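Local coordinates for putative peptide ABC-transport system periplasmic peptide-binding protein (Campylobacter jejuni, PDB 4OEV), which captures nickel(II) outside the cytoplasmic membrane, here together with oxalate, for an ABC-type importer, and belongs to the family 5 solute-binding proteins, at residues L32-F40 with P48-I56; F333-R344 with Y374-G383. One frame throughout, in Å; residues are numbered along the deposited sequence.

Interaction 1: L32-F40 with P48-I56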
loop_
_atom_site.group_PDB
_atom_site.type_symbol
_atom_site.label_atom_id
_atom_site.label_comp_id
_atom_site.label_asym_id
_atom_site.label_seq_id
_atom_site.Cartn_x
_atom_site.Cartn_y
_atom_site.Cartn_z
ATOM N N LEU A 32 -11.487 5.211 9.504
ATOM C CA LEU A 32 -12.801 5.182 10.186
ATOM C C LEU A 32 -12.881 6.323 11.211
ATOM O O LEU A 32 -13.882 7.054 11.301
ATOM C CB LEU A 32 -13.008 3.854 10.892
ATOM C CG LEU A 32 -12.907 2.631 9.977
ATOM C CD1 LEU A 32 -13.005 1.357 10.776
ATOM C CD2 LEU A 32 -14.030 2.695 8.942
ATOM N N VAL A 33 -11.811 6.469 11.985
ATOM C CA VAL A 33 -11.753 7.459 13.058
ATOM C C VAL A 33 -11.406 8.865 12.555
ATOM O O VAL A 33 -11.889 9.881 13.088
ATOM C CB VAL A 33 -10.721 6.984 14.118
ATOM C CG1 VAL A 33 -10.569 7.970 15.256
ATOM C CG2 VAL A 33 -11.117 5.599 14.635
ATOM N N PHE A 34 -10.572 8.943 11.523
ATOM C CA PHE A 34 -10.081 10.254 11.078
ATOM C C PHE A 34 -10.596 10.609 9.700
ATOM O O PHE A 34 -11.057 9.726 8.953
ATOM C CB PHE A 34 -8.554 10.277 11.073
ATOM C CG PHE A 34 -7.958 10.041 12.421
ATOM C CD1 PHE A 34 -7.686 11.114 13.264
ATOM C CD2 PHE A 34 -7.702 8.755 12.865
ATOM C CE1 PHE A 34 -7.151 10.898 14.530
ATOM C CE2 PHE A 34 -7.166 8.521 14.124
ATOM C CZ PHE A 34 -6.873 9.603 14.960
ATOM N N SER A 35 -10.560 11.898 9.382
ATOM C CA SER A 35 -10.825 12.323 8.025
ATOM C C SER A 35 -9.886 13.442 7.695
ATOM O O SER A 35 -9.429 14.158 8.601
ATOM C CB SER A 35 -12.285 12.746 7.849
ATOM O OG SER A 35 -12.564 13.827 8.706
ATOM N N GLY A 36 -9.647 13.624 6.395
ATOM C CA GLY A 36 -8.663 14.562 5.902
ATOM C C GLY A 36 -9.319 15.737 5.216
ATOM O O GLY A 36 -10.562 15.839 5.174
ATOM N N LEU A 37 -8.484 16.642 4.711
ATOM C CA LEU A 37 -8.950 17.803 3.977
ATOM C C LEU A 37 -9.594 17.411 2.670
ATOM O O LEU A 37 -10.503 18.099 2.193
ATOM C CB LEU A 37 -7.797 18.777 3.705
ATOM C CG LEU A 37 -7.128 19.298 4.962
ATOM C CD1 LEU A 37 -6.030 20.333 4.615
ATOM C CD2 LEU A 37 -8.216 19.903 5.891
ATOM N N THR A 38 -9.086 16.335 2.067
ATOM C CA THR A 38 -9.631 15.855 0.820
ATOM C C THR A 38 -10.030 14.387 0.942
ATOM O O THR A 38 -9.674 13.701 1.907
ATOM C CB THR A 38 -8.630 16.024 -0.338
ATOM O OG1 THR A 38 -7.461 15.253 -0.083
ATOM C CG2 THR A 38 -8.193 17.491 -0.501
ATOM N N ARG A 39 -10.768 13.909 -0.049
ATOM C CA ARG A 39 -11.204 12.496 -0.074
ATOM C C ARG A 39 -11.370 12.074 -1.534
ATOM O O ARG A 39 -11.214 12.909 -2.429
ATOM C CB ARG A 39 -12.512 12.327 0.704
ATOM C CG ARG A 39 -13.700 12.966 -0.020
ATOM C CD ARG A 39 -14.964 12.923 0.790
ATOM N NE ARG A 39 -15.919 13.855 0.204
ATOM C CZ ARG A 39 -16.779 13.562 -0.777
ATOM N NH1 ARG A 39 -17.590 14.518 -1.236
ATOM N NH2 ARG A 39 -16.868 12.320 -1.274
ATOM N N PHE A 40 -11.649 10.793 -1.788
ATOM C CA PHE A 40 -11.849 10.308 -3.150
ATOM C C PHE A 40 -13.176 9.569 -3.271
ATOM O O PHE A 40 -13.529 8.828 -2.351
ATOM C CB PHE A 40 -10.701 9.376 -3.570
ATOM C CG PHE A 40 -9.352 9.955 -3.286
ATOM C CD1 PHE A 40 -8.775 10.837 -4.185
ATOM C CD2 PHE A 40 -8.680 9.643 -2.106
ATOM C CE1 PHE A 40 -7.529 11.427 -3.918
ATOM C CE2 PHE A 40 -7.440 10.219 -1.835
ATOM C CZ PHE A 40 -6.868 11.115 -2.741
ATOM N N PRO A 48 -13.728 17.576 -2.032
ATOM C CA PRO A 48 -13.560 18.254 -0.740
ATOM C C PRO A 48 -13.997 17.364 0.411
ATOM O O PRO A 48 -14.959 16.579 0.264
ATOM C CB PRO A 48 -14.466 19.484 -0.856
ATOM C CG PRO A 48 -14.695 19.661 -2.303
ATOM C CD PRO A 48 -14.571 18.331 -2.967
ATOM N N ASP A 49 -13.305 17.464 1.542
ATOM C CA ASP A 49 -13.765 16.752 2.722
ATOM C C ASP A 49 -13.761 17.717 3.893
ATOM O O ASP A 49 -14.695 18.486 4.029
ATOM C CB ASP A 49 -12.918 15.495 3.029
ATOM C CG ASP A 49 -13.596 14.616 4.076
ATOM O OD1 ASP A 49 -14.584 15.148 4.677
ATOM O OD2 ASP A 49 -13.173 13.460 4.321
ATOM N N LEU A 50 -12.720 17.742 4.717
ATOM C CA LEU A 50 -12.711 18.749 5.787
ATOM C C LEU A 50 -12.491 20.119 5.195
ATOM O O LEU A 50 -12.925 21.145 5.774
ATOM C CB LEU A 50 -11.642 18.456 6.834
ATOM C CG LEU A 50 -11.912 17.286 7.784
ATOM C CD1 LEU A 50 -10.689 17.079 8.704
ATOM C CD2 LEU A 50 -13.196 17.492 8.597
ATOM N N ALA A 51 -11.853 20.169 4.035
ATOM C CA ALA A 51 -11.667 21.451 3.350
ATOM C C ALA A 51 -12.779 21.666 2.314
ATOM O O ALA A 51 -13.062 20.752 1.537
ATOM C CB ALA A 51 -10.299 21.524 2.699
ATOM N N LYS A 52 -13.423 22.850 2.323
ATOM C CA LYS A 52 -14.468 23.180 1.344
ATOM C C LYS A 52 -13.932 23.462 -0.072
ATOM O O LYS A 52 -14.559 23.086 -1.067
ATOM C CB LYS A 52 -15.280 24.451 1.797
ATOM C CG LYS A 52 -16.042 24.342 3.121
ATOM C CD LYS A 52 -16.827 25.642 3.504
ATOM C CE LYS A 52 -17.958 25.327 4.542
ATOM N NZ LYS A 52 -18.965 26.403 4.830
ATOM N N SER A 53 -12.790 24.165 -0.165
ATOM C CA SER A 53 -12.137 24.449 -1.450
ATOM C C SER A 53 -10.689 24.897 -1.256
ATOM O O SER A 53 -10.206 25.020 -0.129
ATOM C CB SER A 53 -12.863 25.522 -2.238
ATOM O OG SER A 53 -12.579 26.825 -1.720
ATOM N N TRP A 54 -10.017 25.107 -2.384
ATOM C CA TRP A 54 -8.605 25.466 -2.399
ATOM C C TRP A 54 -8.180 26.075 -3.745
ATOM O O TRP A 54 -8.729 25.730 -4.794
ATOM C CB TRP A 54 -7.740 24.226 -2.070
ATOM C CG TRP A 54 -8.029 23.017 -2.918
ATOM C CD1 TRP A 54 -7.478 22.699 -4.128
ATOM C CD2 TRP A 54 -8.984 21.976 -2.634
ATOM N NE1 TRP A 54 -8.006 21.511 -4.595
ATOM C CE2 TRP A 54 -8.942 21.064 -3.697
ATOM C CE3 TRP A 54 -9.844 21.724 -1.568
ATOM C CZ2 TRP A 54 -9.741 19.926 -3.726
ATOM C CZ3 TRP A 54 -10.655 20.608 -1.614
ATOM C CH2 TRP A 54 -10.598 19.729 -2.679
ATOM N N ASP A 55 -7.201 26.982 -3.688
ATOM C CA ASP A 55 -6.572 27.588 -4.852
ATOM C C ASP A 55 -5.057 27.408 -4.800
ATOM O O ASP A 55 -4.437 27.685 -3.768
ATOM C CB ASP A 55 -6.923 29.100 -4.917
ATOM C CG ASP A 55 -8.442 29.356 -4.929
ATOM O OD1 ASP A 55 -9.070 29.165 -5.996
ATOM O OD2 ASP A 55 -9.026 29.630 -3.861
ATOM N N ILE A 56 -4.461 27.048 -5.934
ATOM C CA ILE A 56 -3.006 26.887 -6.053
ATOM C C ILE A 56 -2.410 27.919 -6.994
ATOM O O ILE A 56 -2.952 28.167 -8.086
ATOM C CB ILE A 56 -2.645 25.512 -6.573
ATOM C CG1 ILE A 56 -3.414 24.438 -5.791
ATOM C CG2 ILE A 56 -1.148 25.327 -6.506
ATOM C CD1 ILE A 56 -3.064 23.034 -6.154
HETATM O O HOH W 1 -10.660 12.176 4.447
HETATM O O HOH W 2 -18.053 16.990 0.183
#
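R39 lays its aliphatic chain across the side chain of D49 at about a right angle, CB 3.8 Å from D49 OD2, and passes on to the backbone of P48. With CG between its backbone N and carbonyl carbon (chi1 70°) and the chain extended from there to NE, R39 donates from NE to P48 O (2.9 Å), a bent bond tilted from both the guanidinium and the carbonyl plane. A water joins R39 NH1 to the same oxygen. The guanidinium and carboxylate planes are nearly perpendicular (88°) and form no salt bridge; D49 OD1 is bonded instead to Y183 OH, while a second water links D49 OD2 to G36 N and T38 O. Strands 38-40 and 46-48 form a two-stranded antiparallel ribbon, with T38 and P48 a non-hydrogen-bonded pair, and the chain turns from P48 into strand 51-56, the edge of a four-stranded antiparallel sheet. L37 O accepts from both D49 N and A51 N, so two backbone donors grip one oxygen at the turn; L50 N bonds to G36 O (2.9 Å). The L37 and L50 side chains cross at about a right angle, L37 CD2 3.8 Å from L50 CB, and L37 CB meets A51 CB. S35 OG lies 3.6 Å from L50 CG, its polar partners being T160 and Y183. T38 CG2 sits over the W54 six-membered ring, 4.3 Å from its centroid, a CH-pi contact.

Interaction 2: F333-R344 with Y374-G383. With OXL (oxalate ion), chain D.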
loop_
_atom_site.group_PDB
_atom_site.type_symbol
_atom_site.label_atom_id
_atom_site.label_comp_id
_atom_site.label_asym_id
_atom_site.label_seq_id
_atom_site.Cartn_x
_atom_site.Cartn_y
_atom_site.Cartn_z
ATOM N N PHE A 333 20.013 -19.296 -3.199
ATOM C CA PHE A 333 19.544 -18.269 -2.277
ATOM C C PHE A 333 18.154 -18.635 -1.753
ATOM O O PHE A 333 17.528 -19.580 -2.251
ATOM C CB PHE A 333 19.533 -16.882 -2.950
ATOM C CG PHE A 333 18.692 -16.817 -4.191
ATOM C CD1 PHE A 333 17.359 -16.479 -4.103
ATOM C CD2 PHE A 333 19.226 -17.123 -5.443
ATOM C CE1 PHE A 333 16.565 -16.437 -5.250
ATOM C CE2 PHE A 333 18.448 -17.090 -6.602
ATOM C CZ PHE A 333 17.099 -16.751 -6.504
ATOM N N GLU A 334 17.677 -17.932 -0.729
ATOM C CA GLU A 334 16.361 -18.277 -0.185
ATOM C C GLU A 334 15.276 -17.387 -0.736
ATOM O O GLU A 334 15.520 -16.218 -1.033
ATOM C CB GLU A 334 16.363 -18.193 1.326
ATOM C CG GLU A 334 17.318 -19.160 1.954
ATOM C CD GLU A 334 17.467 -18.946 3.433
ATOM O OE1 GLU A 334 17.948 -19.895 4.080
ATOM O OE2 GLU A 334 17.124 -17.825 3.932
ATOM N N ILE A 335 14.079 -17.949 -0.894
ATOM C CA ILE A 335 12.910 -17.154 -1.288
ATOM C C ILE A 335 11.906 -17.197 -0.138
ATOM O O ILE A 335 11.407 -18.272 0.190
ATOM C CB ILE A 335 12.257 -17.715 -2.565
ATOM C CG1 ILE A 335 13.258 -17.756 -3.723
ATOM C CG2 ILE A 335 11.046 -16.911 -2.941
ATOM C CD1 ILE A 335 12.808 -18.722 -4.853
ATOM N N TRP A 336 11.613 -16.054 0.484
ATOM C CA TRP A 336 10.736 -16.043 1.645
ATOM C C TRP A 336 9.315 -15.583 1.286
ATOM O O TRP A 336 9.139 -14.645 0.496
ATOM C CB TRP A 336 11.321 -15.132 2.733
ATOM C CG TRP A 336 12.503 -15.753 3.472
ATOM C CD1 TRP A 336 13.725 -16.121 2.940
ATOM C CD2 TRP A 336 12.568 -16.063 4.865
ATOM N NE1 TRP A 336 14.533 -16.651 3.926
ATOM C CE2 TRP A 336 13.848 -16.625 5.113
ATOM C CE3 TRP A 336 11.661 -15.938 5.929
ATOM C CZ2 TRP A 336 14.244 -17.041 6.382
ATOM C CZ3 TRP A 336 12.058 -16.369 7.198
ATOM C CH2 TRP A 336 13.341 -16.904 7.405
ATOM N N ALA A 337 8.301 -16.243 1.851
ATOM C CA ALA A 337 6.909 -15.864 1.582
ATOM C C ALA A 337 6.147 -15.816 2.879
ATOM O O ALA A 337 6.421 -16.602 3.794
ATOM C CB ALA A 337 6.205 -16.874 0.591
ATOM N N MET A 338 5.187 -14.886 2.954
ATOM C CA MET A 338 4.225 -14.881 4.047
ATOM C C MET A 338 3.402 -16.172 4.034
ATOM O O MET A 338 2.638 -16.373 3.092
ATOM C CB MET A 338 3.283 -13.683 3.909
ATOM C CG MET A 338 3.973 -12.307 3.918
ATOM S SD MET A 338 2.693 -11.109 3.632
ATOM C CE MET A 338 3.564 -9.527 3.753
ATOM N N SER A 339 3.537 -17.022 5.056
ATOM C CA SER A 339 2.899 -18.345 5.053
ATOM C C SER A 339 1.384 -18.277 5.198
ATOM O O SER A 339 0.699 -19.241 4.862
ATOM C CB SER A 339 3.501 -19.245 6.139
ATOM O OG SER A 339 3.329 -18.683 7.423
ATOM N N ASN A 340 0.874 -17.151 5.711
ATOM C CA ASN A 340 -0.571 -16.937 5.853
ATOM C C ASN A 340 -1.201 -16.453 4.547
ATOM O O ASN A 340 -2.427 -16.250 4.464
ATOM C CB ASN A 340 -0.843 -15.914 6.951
ATOM C CG ASN A 340 -0.058 -14.615 6.721
ATOM O OD1 ASN A 340 1.161 -14.617 6.729
ATOM N ND2 ASN A 340 -0.756 -13.527 6.495
ATOM N N ASP A 341 -0.371 -16.214 3.533
ATOM C CA ASP A 341 -0.891 -15.783 2.217
ATOM C C ASP A 341 -0.666 -16.875 1.149
ATOM O O ASP A 341 0.471 -17.043 0.656
ATOM C CB ASP A 341 -0.233 -14.486 1.793
ATOM C CG ASP A 341 -0.876 -13.867 0.543
ATOM O OD1 ASP A 341 -1.469 -14.621 -0.266
ATOM O OD2 ASP A 341 -0.780 -12.613 0.397
ATOM N N PRO A 342 -1.757 -17.572 0.761
ATOM C CA PRO A 342 -1.597 -18.746 -0.094
ATOM C C PRO A 342 -1.093 -18.349 -1.460
ATOM O O PRO A 342 -0.385 -19.164 -2.066
ATOM C CB PRO A 342 -3.000 -19.352 -0.179
ATOM C CG PRO A 342 -3.967 -18.157 0.036
ATOM C CD PRO A 342 -3.185 -17.272 1.046
ATOM N N LEU A 343 -1.395 -17.126 -1.898
ATOM C CA LEU A 343 -0.962 -16.656 -3.206
ATOM C C LEU A 343 0.556 -16.522 -3.245
ATOM O O LEU A 343 1.227 -16.979 -4.193
ATOM C CB LEU A 343 -1.642 -15.345 -3.549
ATOM C CG LEU A 343 -1.192 -14.754 -4.883
ATOM C CD1 LEU A 343 -1.363 -15.804 -5.972
ATOM C CD2 LEU A 343 -2.049 -13.564 -5.204
ATOM N N ARG A 344 1.104 -15.960 -2.179
ATOM C CA ARG A 344 2.550 -15.744 -2.117
ATOM C C ARG A 344 3.294 -17.054 -1.938
ATOM O O ARG A 344 4.359 -17.246 -2.548
ATOM C CB ARG A 344 2.898 -14.760 -0.989
ATOM C CG ARG A 344 2.074 -13.496 -1.039
ATOM C CD ARG A 344 2.750 -12.395 -0.245
ATOM N NE ARG A 344 1.908 -11.232 0.077
ATOM C CZ ARG A 344 2.376 -9.982 0.233
ATOM N NH1 ARG A 344 1.563 -8.979 0.580
ATOM N NH2 ARG A 344 3.660 -9.715 0.005
ATOM N N TYR A 374 11.665 -8.528 6.801
ATOM C CA TYR A 374 11.615 -8.693 5.363
ATOM C C TYR A 374 12.842 -8.126 4.638
ATOM O O TYR A 374 13.066 -8.458 3.484
ATOM C CB TYR A 374 10.363 -8.042 4.780
ATOM C CG TYR A 374 9.035 -8.485 5.391
ATOM C CD1 TYR A 374 7.913 -7.646 5.332
ATOM C CD2 TYR A 374 8.908 -9.714 6.036
ATOM C CE1 TYR A 374 6.701 -8.025 5.911
ATOM C CE2 TYR A 374 7.726 -10.095 6.610
ATOM C CZ TYR A 374 6.603 -9.253 6.536
ATOM O OH TYR A 374 5.393 -9.655 7.115
ATOM N N SER A 375 13.584 -7.233 5.289
ATOM C CA SER A 375 14.728 -6.590 4.668
ATOM C C SER A 375 16.002 -7.395 4.957
ATOM O O SER A 375 17.090 -6.966 4.564
ATOM C CB SER A 375 14.916 -5.131 5.180
ATOM O OG SER A 375 15.407 -5.138 6.509
ATOM N N LYS A 376 15.892 -8.505 5.691
ATOM C CA LYS A 376 17.079 -9.287 6.048
ATOM C C LYS A 376 17.102 -10.688 5.393
ATOM O O LYS A 376 17.867 -11.545 5.833
ATOM C CB LYS A 376 17.202 -9.469 7.557
ATOM C CG LYS A 376 17.248 -8.184 8.366
ATOM C CD LYS A 376 18.618 -7.562 8.362
ATOM C CE LYS A 376 18.684 -6.360 9.337
ATOM N NZ LYS A 376 18.753 -6.761 10.791
ATOM N N VAL A 377 16.263 -10.889 4.366
ATOM C CA VAL A 377 16.204 -12.180 3.645
ATOM C C VAL A 377 16.715 -12.018 2.230
ATOM O O VAL A 377 16.691 -10.918 1.687
ATOM C CB VAL A 377 14.755 -12.734 3.608
ATOM C CG1 VAL A 377 14.279 -12.996 5.028
ATOM C CG2 VAL A 377 13.839 -11.763 2.911
ATOM N N ASP A 378 17.200 -13.112 1.605
ATOM C CA ASP A 378 17.792 -12.994 0.283
ATOM C C ASP A 378 16.829 -12.470 -0.740
ATOM O O ASP A 378 17.200 -11.726 -1.652
ATOM C CB ASP A 378 18.324 -14.371 -0.266
ATOM C CG ASP A 378 19.369 -15.048 0.645
ATOM O OD1 ASP A 378 20.164 -14.334 1.325
ATOM O OD2 ASP A 378 19.404 -16.318 0.672
ATOM N N SER A 379 15.587 -12.945 -0.657
ATOM C CA SER A 379 14.547 -12.453 -1.526
ATOM C C SER A 379 13.196 -12.701 -0.847
ATOM O O SER A 379 13.089 -13.520 0.098
ATOM C CB SER A 379 14.621 -13.108 -2.906
ATOM O OG SER A 379 14.340 -14.507 -2.870
ATOM N N PHE A 380 12.192 -11.985 -1.302
ATOM C CA PHE A 380 10.925 -11.895 -0.575
ATOM C C PHE A 380 9.784 -11.699 -1.569
ATOM O O PHE A 380 9.912 -10.882 -2.481
ATOM C CB PHE A 380 10.987 -10.700 0.441
ATOM C CG PHE A 380 9.738 -10.526 1.262
ATOM C CD1 PHE A 380 9.457 -11.392 2.310
ATOM C CD2 PHE A 380 8.859 -9.475 0.990
ATOM C CE1 PHE A 380 8.301 -11.214 3.079
ATOM C CE2 PHE A 380 7.695 -9.290 1.766
ATOM C CZ PHE A 380 7.411 -10.170 2.786
ATOM N N LEU A 381 8.687 -12.458 -1.410
ATOM C CA LEU A 381 7.535 -12.344 -2.293
ATOM C C LEU A 381 6.747 -11.118 -1.799
ATOM O O LEU A 381 5.918 -11.261 -0.914
ATOM C CB LEU A 381 6.660 -13.614 -2.242
ATOM C CG LEU A 381 5.948 -13.945 -3.567
ATOM C CD1 LEU A 381 5.098 -12.792 -4.042
ATOM C CD2 LEU A 381 6.958 -14.258 -4.648
ATOM N N ILE A 382 7.050 -9.966 -2.383
ATOM C CA ILE A 382 6.656 -8.618 -1.897
ATOM C C ILE A 382 5.448 -8.082 -2.672
ATOM O O ILE A 382 5.071 -8.658 -3.695
ATOM C CB ILE A 382 7.865 -7.647 -2.074
ATOM C CG1 ILE A 382 7.738 -6.372 -1.182
ATOM C CG2 ILE A 382 7.917 -7.175 -3.578
ATOM C CD1 ILE A 382 9.067 -5.631 -1.063
ATOM N N GLY A 383 4.804 -6.980 -2.207
ATOM C CA GLY A 383 3.711 -6.435 -2.975
ATOM C C GLY A 383 3.674 -4.914 -2.592
ATOM O O GLY A 383 4.126 -4.591 -1.495
HETATM C C1 OXL D . 4.191 -6.535 1.323
HETATM C C2 OXL D . 4.752 -5.246 1.913
HETATM O O1 OXL D . 4.897 -7.390 0.639
HETATM O O2 OXL D . 5.957 -5.262 2.224
HETATM O O3 OXL D . 2.990 -6.759 1.576
HETATM O O4 OXL D . 4.004 -4.247 2.228
HETATM O O HOH W 3 17.841 -15.307 3.799
#
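F333 presents its ring edge to S379 OG and brings CB to 3.7 Å from D378 OD2. At E334 the backbone N donates to D378 OD2 (2.7 Å), which uses its anti lone pair, and the backbone O accepts from S379 OG. Its own carboxylate takes W336 NE1 from above its plane, while a water links E334 OE2 to D378 N; the two carboxylates are close enough that each probably raises the other's proton affinity. I335 CG1 touches S379 OG. W336 offers one indole face to V377, whose CG1 stands 3.5 Å from the five-membered ring centroid, 9° off its normal; the bond to E334 OE2, in the ring plane, helps fix the ring's rotation. W336 O accepts from L381 N, and W336 N donates to S379 O (3.0 Å), making a single bridge with F380. M338 runs extended, placing SD over the guanidinium centre of R344 and CE 4.0 Å from F380 CZ, near Y374, whose ring is covered on one face by F380. After the turn M338-D341, D341 caps the helix through L343 N and forms a salt bridge with R344 NE. R344 thereby holds its guanidinium for three further bonds: NH2 to L381 O (2.9 Å) and oxalate O1 (2.7 Å), and NH1 to oxalate O3. G383 N adds a weak bond to O1. Near its C-terminal end, strand 329-338 runs beside its parallel sheet neighbour 361-367 and meets 379-384 through the W336-F380 bridge; 379-384 pairs in turn with 241-246, while I335 and L381 pack on helix 342-357.

Overall arrangement
Interaction 1 and interaction 2 lie on opposite sides of the chain's centre, their own centres about 37 Å apart and their nearest atoms about 19 Å apart, so they do not touch. Interaction 2 supplies M338, R344, F380, I382 and G383 to the oxalate pocket, which H26, W384, H480 and H481 complete; the three histidines also bind the nickel ion, about 4 Å from the R344 side chain. Interaction 1 contributes no residue to that pocket. It lies earlier in the chain and links the turn after helix 30-33 to strand 51-56. S35 is about 7 Å, side chain to side chain, from N31, a residue seen to bind magnesium in this protein, though no magnesium is bound to this chain.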